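Local structure of putative C39-like peptidase (Bacillus anthracis, 3ERV) at residues A[53-58]-A[69-74]; A[106-111]-A[171-176]; A[151-156]-A[190-195]. The protein is of unknown function but probably acts as a cysteine peptidase, related to the C39-like family of clan CA. All blocks are in the same frame, centred on the assembly; numbering follows the deposited sequence.

Interaction 1 of 3, residues A[53-58]-A[69-74]; sequences TSLAMM and MKLANE
Leu55 and Ala56, neighbours on helix 50-61, receive Leu71 of helix 68-74, and a single methyl of that leucine does all the touching. Leu55 meets it first and loosely: its branch carbon CG lies 4.2 Å from Leu71 CD1, while its side chain also packs on Leu115 and Ala116 of helix 109-119. Ala56 follows with the closer fit. Leu71 CD1 settles over its backbone, 3.5 Å from Ala56 N, and also lies 3.6 Å from Ala56 CB. Leu71 gets there by stretching: CG is anti to its own carbonyl carbon, and CD1 continues the chain away from CA (chi2 179°). The small alanine lets the helices come near, with 7.2 Å between the CA atoms of Ala56 and Leu71. Val52 and Leu59, a turn before and a turn after, extend the bed for Leu71 along the same helix. On helix 68-74, Lys70 NZ and Glu74 OE2 make a salt bridge one turn apart, at 3.1 Å, and Tyr119 OH bonds to both residues. The arrangement is buried helix-helix packing, consistent with the helical part of a papain-like fold, whose helix 50-61 begins with the probable nucleophile Cys50.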
ATOM      1  N   THR A  53       3.938   3.781  -5.806  1.00 41.24           N
ATOM      2  CA  THR A  53       3.050   4.579  -6.662  1.00 40.70           C
ATOM      3  C   THR A  53       1.838   5.092  -5.877  1.00 41.09           C
ATOM      4  O   THR A  53       1.454   6.254  -6.062  1.00 42.09           O
ATOM      5  CB  THR A  53       2.625   3.805  -7.951  1.00 41.71           C
ATOM      6  OG1 THR A  53       3.801   3.422  -8.679  1.00 41.83           O
ATOM      7  CG2 THR A  53       1.788   4.686  -8.858  1.00 39.01           C
ATOM      8  N   SER A  54       1.235   4.232  -5.020  1.00 41.23           N
ATOM      9  CA  SER A  54       0.169   4.638  -4.079  1.00 41.27           C
ATOM     10  C   SER A  54       0.654   5.704  -3.073  1.00 40.38           C
ATOM     11  O   SER A  54      -0.047   6.690  -2.753  1.00 40.18           O
ATOM     12  CB  SER A  54      -0.345   3.424  -3.278  1.00 41.74           C
ATOM     13  OG  SER A  54      -0.959   2.417  -4.125  1.00 41.47           O
ATOM     14  N   LEU A  55       1.854   5.473  -2.565  1.00 38.67           N
ATOM     15  CA  LEU A  55       2.481   6.427  -1.716  1.00 39.15           C
ATOM     16  C   LEU A  55       2.674   7.761  -2.451  1.00 38.89           C
ATOM     17  O   LEU A  55       2.406   8.793  -1.867  1.00 40.52           O
ATOM     18  CB  LEU A  55       3.817   5.901  -1.140  1.00 38.63           C
ATOM     19  CG  LEU A  55       4.423   6.923  -0.142  1.00 39.28           C
ATOM     20  CD1 LEU A  55       3.510   7.122   1.102  1.00 36.74           C
ATOM     21  CD2 LEU A  55       5.884   6.519   0.271  1.00 36.96           C
ATOM     22  N   ALA A  56       3.102   7.737  -3.716  1.00 37.97           N
ATOM     23  CA  ALA A  56       3.241   8.968  -4.479  1.00 38.27           C
ATOM     24  C   ALA A  56       1.936   9.795  -4.595  1.00 39.50           C
ATOM     25  O   ALA A  56       1.903  10.995  -4.283  1.00 39.56           O
ATOM     26  CB  ALA A  56       3.893   8.687  -5.876  1.00 36.58           C
ATOM     27  N   MET A  57       0.849   9.131  -4.943  1.00 40.19           N
ATOM     28  CA  MET A  57      -0.486   9.760  -4.968  1.00 41.12           C
ATOM     29  C   MET A  57      -0.855  10.399  -3.619  1.00 41.43           C
ATOM     30  O   MET A  57      -1.384  11.531  -3.576  1.00 42.09           O
ATOM     31  CB  MET A  57      -1.575   8.714  -5.341  1.00 39.71           C
ATOM     32  CG  MET A  57      -1.630   8.305  -6.852  1.00 39.60           C
ATOM     33  SD  MET A  57      -2.980   7.117  -7.338  1.00 30.41           S
ATOM     34  CE  MET A  57      -2.152   5.535  -7.175  1.00 37.79           C
ATOM     35  N   MET A  58      -0.604   9.679  -2.524  1.00 41.78           N
ATOM     36  CA  MET A  58      -0.896  10.179  -1.173  1.00 41.19           C
ATOM     37  C   MET A  58      -0.077  11.412  -0.865  1.00 41.74           C
ATOM     38  O   MET A  58      -0.626  12.449  -0.419  1.00 43.11           O
ATOM     39  CB  MET A  58      -0.606   9.087  -0.106  1.00 41.53           C
ATOM     40  CG  MET A  58      -1.130   9.335   1.395  1.00 40.41           C
ATOM     41  SD  MET A  58      -0.246   8.476   2.754  1.00 31.37           S
ATOM     42  CE  MET A  58       1.198   9.569   2.811  1.00 39.86           C
ATOM     43  N   MET A  69       9.153   7.548  -9.353  1.00 43.20           N
ATOM     44  CA  MET A  69      10.527   7.125  -9.629  1.00 41.95           C
ATOM     45  C   MET A  69      11.477   7.514  -8.493  1.00 41.94           C
ATOM     46  O   MET A  69      12.412   6.775  -8.135  1.00 41.33           O
ATOM     47  CB  MET A  69      11.041   7.708 -10.976  1.00 41.43           C
ATOM     48  CG  MET A  69      10.137   7.352 -12.237  1.00 42.63           C
ATOM     49  SD  MET A  69      10.013   5.562 -12.420  1.00 36.91           S
ATOM     50  CE  MET A  69      11.782   5.141 -12.415  1.00 41.31           C
ATOM     51  N   LYS A  70      11.269   8.692  -7.923  1.00 40.73           N
ATOM     52  CA  LYS A  70      12.108   9.092  -6.796  1.00 41.32           C
ATOM     53  C   LYS A  70      11.824   8.182  -5.601  1.00 39.44           C
ATOM     54  O   LYS A  70      12.719   7.742  -4.900  1.00 38.43           O
ATOM     55  CB  LYS A  70      11.867  10.577  -6.439  1.00 41.76           C
ATOM     56  CG  LYS A  70      12.749  11.076  -5.286  1.00 45.84           C
ATOM     57  CD  LYS A  70      13.289  12.506  -5.616  1.00 55.62           C
ATOM     58  CE  LYS A  70      14.119  13.148  -4.490  1.00 57.71           C
ATOM     59  NZ  LYS A  70      13.307  13.435  -3.265  1.00 60.80           N
ATOM     60  N   LEU A  71      10.556   7.868  -5.383  1.00 39.42           N
ATOM     61  CA  LEU A  71      10.185   7.022  -4.255  1.00 39.69           C
ATOM     62  C   LEU A  71      10.706   5.589  -4.453  1.00 39.77           C
ATOM     63  O   LEU A  71      11.094   4.895  -3.469  1.00 38.17           O
ATOM     64  CB  LEU A  71       8.651   7.007  -4.050  1.00 39.53           C
ATOM     65  CG  LEU A  71       8.080   8.390  -3.670  1.00 41.89           C
ATOM     66  CD1 LEU A  71       6.575   8.267  -3.513  1.00 42.06           C
ATOM     67  CD2 LEU A  71       8.698   8.917  -2.356  1.00 39.47           C
ATOM     68  N   ALA A  72      10.682   5.150  -5.715  1.00 38.81           N
ATOM     69  CA  ALA A  72      11.197   3.826  -6.049  1.00 38.30           C
ATOM     70  C   ALA A  72      12.705   3.719  -5.773  1.00 39.05           C
ATOM     71  O   ALA A  72      13.199   2.648  -5.400  1.00 40.42           O
ATOM     72  CB  ALA A  72      10.914   3.491  -7.474  1.00 37.55           C
ATOM     73  N   ASN A  73      13.450   4.804  -5.965  1.00 38.93           N
ATOM     74  CA  ASN A  73      14.847   4.741  -5.657  1.00 39.07           C
ATOM     75  C   ASN A  73      15.085   4.843  -4.151  1.00 39.78           C
ATOM     76  O   ASN A  73      16.035   4.269  -3.631  1.00 39.77           O
ATOM     77  CB  ASN A  73      15.616   5.834  -6.400  1.00 39.86           C
ATOM     78  CG  ASN A  73      17.096   5.719  -6.177  1.00 42.04           C
ATOM     79  OD1 ASN A  73      17.744   6.669  -5.811  1.00 45.89           O
ATOM     80  ND2 ASN A  73      17.632   4.522  -6.383  1.00 46.38           N
ATOM     81  N   GLU A  74      14.225   5.584  -3.456  1.00 39.44           N
ATOM     82  CA  GLU A  74      14.433   5.888  -2.035  1.00 40.59           C
ATOM     83  C   GLU A  74      13.967   4.840  -1.043  1.00 40.42           C
ATOM     84  O   GLU A  74      14.450   4.803   0.073  1.00 39.06           O
ATOM     85  CB  GLU A  74      13.843   7.268  -1.692  1.00 41.13           C
ATOM     86  CG  GLU A  74      14.700   8.416  -2.311  1.00 44.33           C
ATOM     87  CD  GLU A  74      14.018   9.780  -2.166  1.00 53.67           C
ATOM     88  OE1 GLU A  74      12.823   9.821  -1.773  1.00 52.29           O
ATOM     89  OE2 GLU A  74      14.680  10.819  -2.453  1.00 59.71           O
TER

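Interaction 2 of 3, residues A[106-111]-A[171-176]; sequences GVYHGP and VSITYN
Tyr108 OH lies 3.1 Å from the backbone carbonyl Ser172 O and is hydrogen-bonded to the hydroxyl of Tyr105. The single proton of the phenol may go to either oxygen. Ser172 O lies at the edge of the Tyr108 ring, near its plane, just beyond the hydroxyl. Tyr105 OH has a further, weak bond from Thr174 N, so both tyrosine hydroxyls lie close to the backbone of 172-174. Tyr108 sends its ring across with CG anti to the carbonyl carbon (chi1 -79°), while its backbone stands at the N-cap position of helix 109-119. Val171 touches the same ring through one methyl: Val171 CG2 is 3.8 Å from Tyr108 CE2, and the approach is oblique. Ile173 brushes only the hydroxyl end, its CA 4.1 Å from Tyr108 OH.

Residues 171-173 belong to the second strand of a two-stranded antiparallel hairpin, 162-166 with 169-173, in which Val171 pairs with Trp164 and Ile173 with Thr162. The contact thus joins this hairpin to the start of helix 109-119, and Met216 and Gln219 also touch the Tyr108 side chain.

Ile173 CD1 stands 3.5 Å above one face of the Tyr175 ring, offset toward its rim. Thr174 OG1 then closes an ST turn, accepting from Asn176 N at 3.2 Å. The amide Asn176 ND2 reaches the same oxygen, Thr174 OG1, at 3.1 Å, with OG1 tilted 18° out of the amide plane, so two N-H groups of one residue hold a single hydroxyl.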
ATOM      1  N   GLY A 106       7.638  -7.088  -2.830  1.00 43.41           N
ATOM      2  CA  GLY A 106       6.948  -5.833  -2.470  1.00 43.46           C
ATOM      3  C   GLY A 106       7.537  -5.397  -1.148  1.00 43.46           C
ATOM      4  O   GLY A 106       8.608  -5.882  -0.741  1.00 43.64           O
ATOM      5  N   VAL A 107       6.835  -4.512  -0.460  1.00 43.66           N
ATOM      6  CA  VAL A 107       7.344  -3.937   0.772  1.00 44.01           C
ATOM      7  C   VAL A 107       6.133  -3.744   1.666  1.00 44.75           C
ATOM      8  O   VAL A 107       5.035  -3.471   1.181  1.00 46.91           O
ATOM      9  CB  VAL A 107       8.089  -2.587   0.520  1.00 43.21           C
ATOM     10  CG1 VAL A 107       7.116  -1.564  -0.081  1.00 44.77           C
ATOM     11  CG2 VAL A 107       8.666  -2.044   1.826  1.00 41.75           C
ATOM     12  N   TYR A 108       6.312  -3.914   2.969  1.00 45.01           N
ATOM     13  CA  TYR A 108       5.194  -3.815   3.889  1.00 45.14           C
ATOM     14  C   TYR A 108       5.178  -2.435   4.569  1.00 45.52           C
ATOM     15  O   TYR A 108       5.934  -1.540   4.214  1.00 44.38           O
ATOM     16  CB  TYR A 108       5.215  -4.982   4.888  1.00 45.54           C
ATOM     17  CG  TYR A 108       4.672  -6.296   4.322  1.00 46.26           C
ATOM     18  CD1 TYR A 108       4.135  -6.342   3.027  1.00 45.53           C
ATOM     19  CD2 TYR A 108       4.650  -7.491   5.098  1.00 48.09           C
ATOM     20  CE1 TYR A 108       3.618  -7.514   2.492  1.00 44.29           C
ATOM     21  CE2 TYR A 108       4.118  -8.688   4.566  1.00 46.05           C
ATOM     22  CZ  TYR A 108       3.593  -8.682   3.248  1.00 46.25           C
ATOM     23  OH  TYR A 108       3.051  -9.829   2.647  1.00 49.03           O
ATOM     24  N   HIS A 109       4.303  -2.264   5.549  1.00 45.93           N
ATOM     25  CA  HIS A 109       4.030  -0.965   6.093  1.00 45.97           C
ATOM     26  C   HIS A 109       5.240  -0.270   6.787  1.00 46.14           C
ATOM     27  O   HIS A 109       5.367   0.944   6.721  1.00 45.55           O
ATOM     28  CB  HIS A 109       2.826  -1.053   7.046  1.00 46.45           C
ATOM     29  CG  HIS A 109       3.147  -1.719   8.349  1.00 45.56           C
ATOM     30  ND1 HIS A 109       3.514  -1.007   9.476  1.00 48.08           N
ATOM     31  CD2 HIS A 109       3.196  -3.028   8.698  1.00 45.70           C
ATOM     32  CE1 HIS A 109       3.764  -1.853  10.469  1.00 48.04           C
ATOM     33  NE2 HIS A 109       3.573  -3.084  10.022  1.00 49.95           N
ATOM     34  N   GLY A 110       6.123  -1.014   7.451  1.00 46.38           N
ATOM     35  CA  GLY A 110       7.211  -0.343   8.213  1.00 46.00           C
ATOM     36  C   GLY A 110       8.104   0.562   7.352  1.00 45.99           C
ATOM     37  O   GLY A 110       8.189   1.805   7.540  1.00 46.65           O
ATOM     38  N   PRO A 111       8.801  -0.045   6.399  1.00 45.23           N
ATOM     39  CA  PRO A 111       9.712   0.651   5.478  1.00 44.76           C
ATOM     40  C   PRO A 111       8.909   1.660   4.659  1.00 45.63           C
ATOM     41  O   PRO A 111       9.362   2.759   4.368  1.00 43.55           O
ATOM     42  CB  PRO A 111      10.226  -0.500   4.565  1.00 45.78           C
ATOM     43  CG  PRO A 111       9.978  -1.797   5.404  1.00 43.93           C
ATOM     44  CD  PRO A 111       8.693  -1.485   6.124  1.00 44.35           C
ATOM     45  N   VAL A 171       7.354 -14.890   7.530  1.00 58.05           N
ATOM     46  CA  VAL A 171       6.396 -13.936   7.045  1.00 57.63           C
ATOM     47  C   VAL A 171       5.526 -14.602   5.992  1.00 56.88           C
ATOM     48  O   VAL A 171       6.008 -15.352   5.158  1.00 55.13           O
ATOM     49  CB  VAL A 171       7.052 -12.586   6.536  1.00 57.89           C
ATOM     50  CG1 VAL A 171       8.309 -12.861   5.739  1.00 58.54           C
ATOM     51  CG2 VAL A 171       6.068 -11.784   5.659  1.00 57.98           C
ATOM     52  N   SER A 172       4.233 -14.317   6.060  1.00 57.00           N
ATOM     53  CA  SER A 172       3.298 -14.804   5.068  1.00 58.25           C
ATOM     54  C   SER A 172       3.231 -13.873   3.865  1.00 57.34           C
ATOM     55  O   SER A 172       3.029 -12.657   4.018  1.00 58.40           O
ATOM     56  CB  SER A 172       1.927 -14.954   5.691  1.00 58.95           C
ATOM     57  OG  SER A 172       2.019 -15.945   6.705  1.00 63.95           O
ATOM     58  N   ILE A 173       3.463 -14.455   2.684  1.00 55.75           N
ATOM     59  CA  ILE A 173       3.423 -13.748   1.427  1.00 54.11           C
ATOM     60  C   ILE A 173       2.455 -14.424   0.442  1.00 54.14           C
ATOM     61  O   ILE A 173       2.147 -15.613   0.557  1.00 54.26           O
ATOM     62  CB  ILE A 173       4.857 -13.622   0.775  1.00 53.94           C
ATOM     63  CG1 ILE A 173       5.341 -14.948   0.206  1.00 51.78           C
ATOM     64  CG2 ILE A 173       5.903 -12.930   1.721  1.00 51.60           C
ATOM     65  CD1 ILE A 173       5.115 -15.004  -1.273  1.00 48.85           C
ATOM     66  N   THR A 174       1.912 -13.637  -0.467  1.00 52.97           N
ATOM     67  CA  THR A 174       1.159 -14.155  -1.566  1.00 53.52           C
ATOM     68  C   THR A 174       1.530 -13.331  -2.786  1.00 53.94           C
ATOM     69  O   THR A 174       1.597 -12.115  -2.680  1.00 52.87           O
ATOM     70  CB  THR A 174      -0.392 -14.081  -1.358  1.00 53.14           C
ATOM     71  OG1 THR A 174      -1.012 -14.342  -2.620  1.00 55.98           O
ATOM     72  CG2 THR A 174      -0.863 -12.700  -0.866  1.00 52.62           C
ATOM     73  N   TYR A 175       1.718 -13.979  -3.941  1.00 54.47           N
ATOM     74  CA  TYR A 175       2.095 -13.241  -5.148  1.00 56.06           C
ATOM     75  C   TYR A 175       0.919 -12.494  -5.756  1.00 55.47           C
ATOM     76  O   TYR A 175       1.002 -11.956  -6.843  1.00 56.95           O
ATOM     77  CB  TYR A 175       2.763 -14.166  -6.160  1.00 58.06           C
ATOM     78  CG  TYR A 175       3.624 -15.230  -5.498  1.00 61.77           C
ATOM     79  CD1 TYR A 175       4.963 -14.983  -5.168  1.00 64.67           C
ATOM     80  CD2 TYR A 175       3.086 -16.498  -5.200  1.00 69.04           C
ATOM     81  CE1 TYR A 175       5.756 -15.973  -4.568  1.00 67.68           C
ATOM     82  CE2 TYR A 175       3.865 -17.513  -4.605  1.00 69.40           C
ATOM     83  CZ  TYR A 175       5.193 -17.238  -4.282  1.00 71.48           C
ATOM     84  OH  TYR A 175       5.952 -18.236  -3.692  1.00 73.65           O
ATOM     85  N   ASN A 176      -0.172 -12.486  -5.023  1.00 54.35           N
ATOM     86  CA  ASN A 176      -1.341 -11.660  -5.259  1.00 54.65           C
ATOM     87  C   ASN A 176      -1.190 -10.293  -4.541  1.00 52.77           C
ATOM     88  O   ASN A 176      -2.077  -9.458  -4.637  1.00 52.08           O
ATOM     89  CB  ASN A 176      -2.538 -12.359  -4.531  1.00 55.19           C
ATOM     90  CG  ASN A 176      -3.149 -13.466  -5.329  1.00 60.66           C
ATOM     91  OD1 ASN A 176      -4.124 -13.237  -6.044  1.00 66.95           O
ATOM     92  ND2 ASN A 176      -2.598 -14.689  -5.213  1.00 63.89           N
TER

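Interaction 3 of 3, residues A[151-156]-A[190-195]; sequences ATFAPL and VYIRDP
Two side-chain torsions bring Phe153 and Asp194 together: CG of the phenylalanine turns anti to its carbonyl carbon (chi1 -54°), and CG of the aspartate lies anti to its backbone N (chi1 -174°). The pattern Cys50, His178, Asp194 fits the catalytic triad of papain-like cysteine peptidases, so this contact probably flanks the active site. Phe153 offers the far end of its ring. Its CZ is 3.3 Å from Asp194 OD2, which lies in the ring plane at the edge, and the ring and carboxylate planes are nearly perpendicular, 85° apart. The polarised C-H edge of the ring can thus meet the oxygen favourably, though only as a weak electrostatic contact. The stronger grip on the carboxylate is at its other oxygen: Asp194 OD1 is hydrogen-bonded to His178 NE2 and to Leu196 N, which fix its rotation.

Ile192, two residues earlier on strand 189-193, points at the same ring end, its side chain and that of Phe153 coming toward each other. Its terminal methyl CD1 lies 3.6 Å from Phe153 CZ, obliquely to the ring, while Val180 of strand 177-185 touches both Phe153 and Asp194. The loop after strand 145-150 is thereby packed against strand 189-193, which is separated from 145-150 by strand 177-185. Phe153 itself has a left-handed backbone conformation, and one face of its ring carries Ala151 O, 3.5 Å above the plane and offset toward the rim. Just before it, Thr152 OG1 bonds to Asn150 OD1 and forms an ST turn by accepting from Ala154 N at 3.0 Å.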
ATOM      1  N   ALA A 151      -4.637  -8.486  -4.872  1.00 53.41           N
ATOM      2  CA  ALA A 151      -5.200  -7.968  -6.125  1.00 54.81           C
ATOM      3  C   ALA A 151      -6.710  -8.249  -6.363  1.00 56.29           C
ATOM      4  O   ALA A 151      -7.351  -7.525  -7.153  1.00 56.38           O
ATOM      5  CB  ALA A 151      -4.373  -8.450  -7.290  1.00 54.77           C
ATOM      6  N   THR A 152      -7.274  -9.263  -5.679  1.00 56.48           N
ATOM      7  CA  THR A 152      -8.707  -9.604  -5.843  1.00 57.07           C
ATOM      8  C   THR A 152      -9.606  -8.806  -4.917  1.00 57.72           C
ATOM      9  O   THR A 152     -10.830  -8.796  -5.085  1.00 58.02           O
ATOM     10  CB  THR A 152      -9.040 -11.101  -5.514  1.00 56.72           C
ATOM     11  OG1 THR A 152      -9.021 -11.300  -4.094  1.00 54.77           O
ATOM     12  CG2 THR A 152      -8.078 -12.062  -6.201  1.00 57.04           C
ATOM     13  N   PHE A 153      -9.014  -8.159  -3.917  1.00 57.38           N
ATOM     14  CA  PHE A 153      -9.795  -7.402  -2.964  1.00 56.40           C
ATOM     15  C   PHE A 153     -10.820  -8.279  -2.232  1.00 57.31           C
ATOM     16  O   PHE A 153     -11.855  -7.788  -1.771  1.00 56.27           O
ATOM     17  CB  PHE A 153     -10.483  -6.235  -3.655  1.00 56.72           C
ATOM     18  CG  PHE A 153      -9.534  -5.348  -4.424  1.00 57.03           C
ATOM     19  CD1 PHE A 153      -8.456  -4.728  -3.777  1.00 56.55           C
ATOM     20  CD2 PHE A 153      -9.708  -5.137  -5.778  1.00 55.13           C
ATOM     21  CE1 PHE A 153      -7.576  -3.938  -4.485  1.00 55.45           C
ATOM     22  CE2 PHE A 153      -8.830  -4.335  -6.486  1.00 56.68           C
ATOM     23  CZ  PHE A 153      -7.754  -3.743  -5.836  1.00 54.58           C
ATOM     24  N   ALA A 154     -10.521  -9.573  -2.129  1.00 57.54           N
ATOM     25  CA  ALA A 154     -11.335 -10.485  -1.329  1.00 58.30           C
ATOM     26  C   ALA A 154     -10.407 -11.436  -0.612  1.00 58.30           C
ATOM     27  O   ALA A 154      -9.257 -11.640  -1.038  1.00 57.26           O
ATOM     28  CB  ALA A 154     -12.350 -11.250  -2.210  1.00 58.09           C
ATOM     29  N   PRO A 155     -10.892 -12.012   0.498  1.00 59.10           N
ATOM     30  CA  PRO A 155     -10.061 -12.927   1.285  1.00 59.40           C
ATOM     31  C   PRO A 155      -9.572 -14.106   0.426  1.00 60.46           C
ATOM     32  O   PRO A 155     -10.266 -14.573  -0.517  1.00 60.41           O
ATOM     33  CB  PRO A 155     -10.998 -13.376   2.408  1.00 59.92           C
ATOM     34  CG  PRO A 155     -12.000 -12.227   2.523  1.00 60.48           C
ATOM     35  CD  PRO A 155     -12.208 -11.763   1.114  1.00 58.93           C
ATOM     36  N   LEU A 156      -8.358 -14.556   0.694  1.00 60.71           N
ATOM     37  CA  LEU A 156      -7.802 -15.603  -0.111  1.00 60.59           C
ATOM     38  C   LEU A 156      -7.842 -16.851   0.722  1.00 61.51           C
ATOM     39  O   LEU A 156      -7.743 -16.807   1.962  1.00 60.72           O
ATOM     40  CB  LEU A 156      -6.356 -15.302  -0.518  1.00 60.89           C
ATOM     41  CG  LEU A 156      -6.102 -14.162  -1.519  1.00 60.42           C
ATOM     42  CD1 LEU A 156      -4.597 -13.828  -1.645  1.00 57.74           C
ATOM     43  CD2 LEU A 156      -6.742 -14.443  -2.880  1.00 57.25           C
ATOM     44  N   VAL A 190     -16.187   0.325  -1.358  1.00 59.20           N
ATOM     45  CA  VAL A 190     -15.098   1.289  -1.153  1.00 57.23           C
ATOM     46  C   VAL A 190     -14.638   1.749  -2.520  1.00 57.36           C
ATOM     47  O   VAL A 190     -14.889   1.071  -3.530  1.00 56.48           O
ATOM     48  CB  VAL A 190     -13.876   0.755  -0.360  1.00 56.79           C
ATOM     49  CG1 VAL A 190     -14.271   0.387   1.070  1.00 56.81           C
ATOM     50  CG2 VAL A 190     -13.198  -0.395  -1.077  1.00 55.74           C
ATOM     51  N   TYR A 191     -13.981   2.913  -2.533  1.00 56.10           N
ATOM     52  CA  TYR A 191     -13.496   3.533  -3.752  1.00 55.54           C
ATOM     53  C   TYR A 191     -11.969   3.684  -3.651  1.00 53.83           C
ATOM     54  O   TYR A 191     -11.453   4.175  -2.637  1.00 52.90           O
ATOM     55  CB  TYR A 191     -14.190   4.894  -3.935  1.00 56.22           C
ATOM     56  CG  TYR A 191     -15.687   4.736  -4.094  1.00 58.29           C
ATOM     57  CD1 TYR A 191     -16.258   4.622  -5.361  1.00 61.29           C
ATOM     58  CD2 TYR A 191     -16.525   4.679  -2.982  1.00 59.30           C
ATOM     59  CE1 TYR A 191     -17.631   4.453  -5.520  1.00 62.96           C
ATOM     60  CE2 TYR A 191     -17.908   4.508  -3.123  1.00 63.16           C
ATOM     61  CZ  TYR A 191     -18.450   4.398  -4.394  1.00 64.96           C
ATOM     62  OH  TYR A 191     -19.811   4.238  -4.553  1.00 67.07           O
ATOM     63  N   ILE A 192     -11.246   3.242  -4.676  1.00 52.35           N
ATOM     64  CA  ILE A 192      -9.798   3.256  -4.588  1.00 51.08           C
ATOM     65  C   ILE A 192      -9.128   3.889  -5.803  1.00 50.59           C
ATOM     66  O   ILE A 192      -9.749   4.047  -6.868  1.00 50.23           O
ATOM     67  CB  ILE A 192      -9.249   1.827  -4.402  1.00 51.51           C
ATOM     68  CG1 ILE A 192      -9.560   0.989  -5.650  1.00 51.28           C
ATOM     69  CG2 ILE A 192      -9.823   1.180  -3.118  1.00 50.14           C
ATOM     70  CD1 ILE A 192      -9.103  -0.442  -5.554  1.00 51.49           C
ATOM     71  N   ARG A 193      -7.853   4.249  -5.621  1.00 49.50           N
ATOM     72  CA  ARG A 193      -6.900   4.444  -6.733  1.00 48.64           C
ATOM     73  C   ARG A 193      -6.007   3.202  -6.796  1.00 48.23           C
ATOM     74  O   ARG A 193      -5.295   2.872  -5.835  1.00 47.62           O
ATOM     75  CB  ARG A 193      -6.031   5.701  -6.517  1.00 48.13           C
ATOM     76  CG  ARG A 193      -6.780   7.005  -6.637  1.00 47.95           C
ATOM     77  CD  ARG A 193      -6.857   7.552  -8.057  1.00 45.59           C
ATOM     78  NE  ARG A 193      -7.483   8.869  -7.946  1.00 48.84           N
ATOM     79  CZ  ARG A 193      -8.757   9.139  -8.189  1.00 48.42           C
ATOM     80  NH1 ARG A 193      -9.570   8.167  -8.641  1.00 45.39           N
ATOM     81  NH2 ARG A 193      -9.206  10.391  -7.994  1.00 45.79           N
ATOM     82  N   ASP A 194      -6.064   2.499  -7.919  1.00 47.99           N
ATOM     83  CA  ASP A 194      -5.287   1.289  -8.112  1.00 48.26           C
ATOM     84  C   ASP A 194      -4.225   1.526  -9.194  1.00 47.90           C
ATOM     85  O   ASP A 194      -4.577   1.695 -10.380  1.00 48.40           O
ATOM     86  CB  ASP A 194      -6.240   0.180  -8.543  1.00 48.97           C
ATOM     87  CG  ASP A 194      -5.566  -1.160  -8.636  1.00 50.89           C
ATOM     88  OD1 ASP A 194      -4.358  -1.225  -8.986  1.00 50.28           O
ATOM     89  OD2 ASP A 194      -6.270  -2.150  -8.330  1.00 56.29           O
ATOM     90  N   PRO A 195      -2.927   1.535  -8.797  1.00 47.18           N
ATOM     91  CA  PRO A 195      -1.830   1.873  -9.711  1.00 47.20           C
ATOM     92  C   PRO A 195      -1.681   0.898 -10.890  1.00 48.66           C
ATOM     93  O   PRO A 195      -0.940   1.183 -11.824  1.00 48.44           O
ATOM     94  CB  PRO A 195      -0.567   1.855  -8.813  1.00 46.74           C
ATOM     95  CG  PRO A 195      -0.950   1.069  -7.591  1.00 46.15           C
ATOM     96  CD  PRO A 195      -2.454   1.158  -7.439  1.00 46.82           C
TER

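How the interactions relate
The touching residues of all three contacts are buried, apart from the exposed Ser172 of interaction 2, yet their chemistry differs. Interaction 1 is purely apolar, between two helices; interaction 2 turns on a phenol and a hairpin carbonyl; interaction 3 sets an aromatic edge beside a carboxylate. Interactions 1 and 3 lie on opposite sides of the chain's centre, about 19 Å between centres, and still meet where Thr53 and Ser54 pack on Pro195 and Met57 on Arg193, which brings helix 50-61 up to the end of strand 189-193, just before Asp194. Interactions 2 and 3 interleave along the chain and join at a probable hydrogen bond from Ala151 N to Asn176 O. Interactions 1 and 2 do not touch.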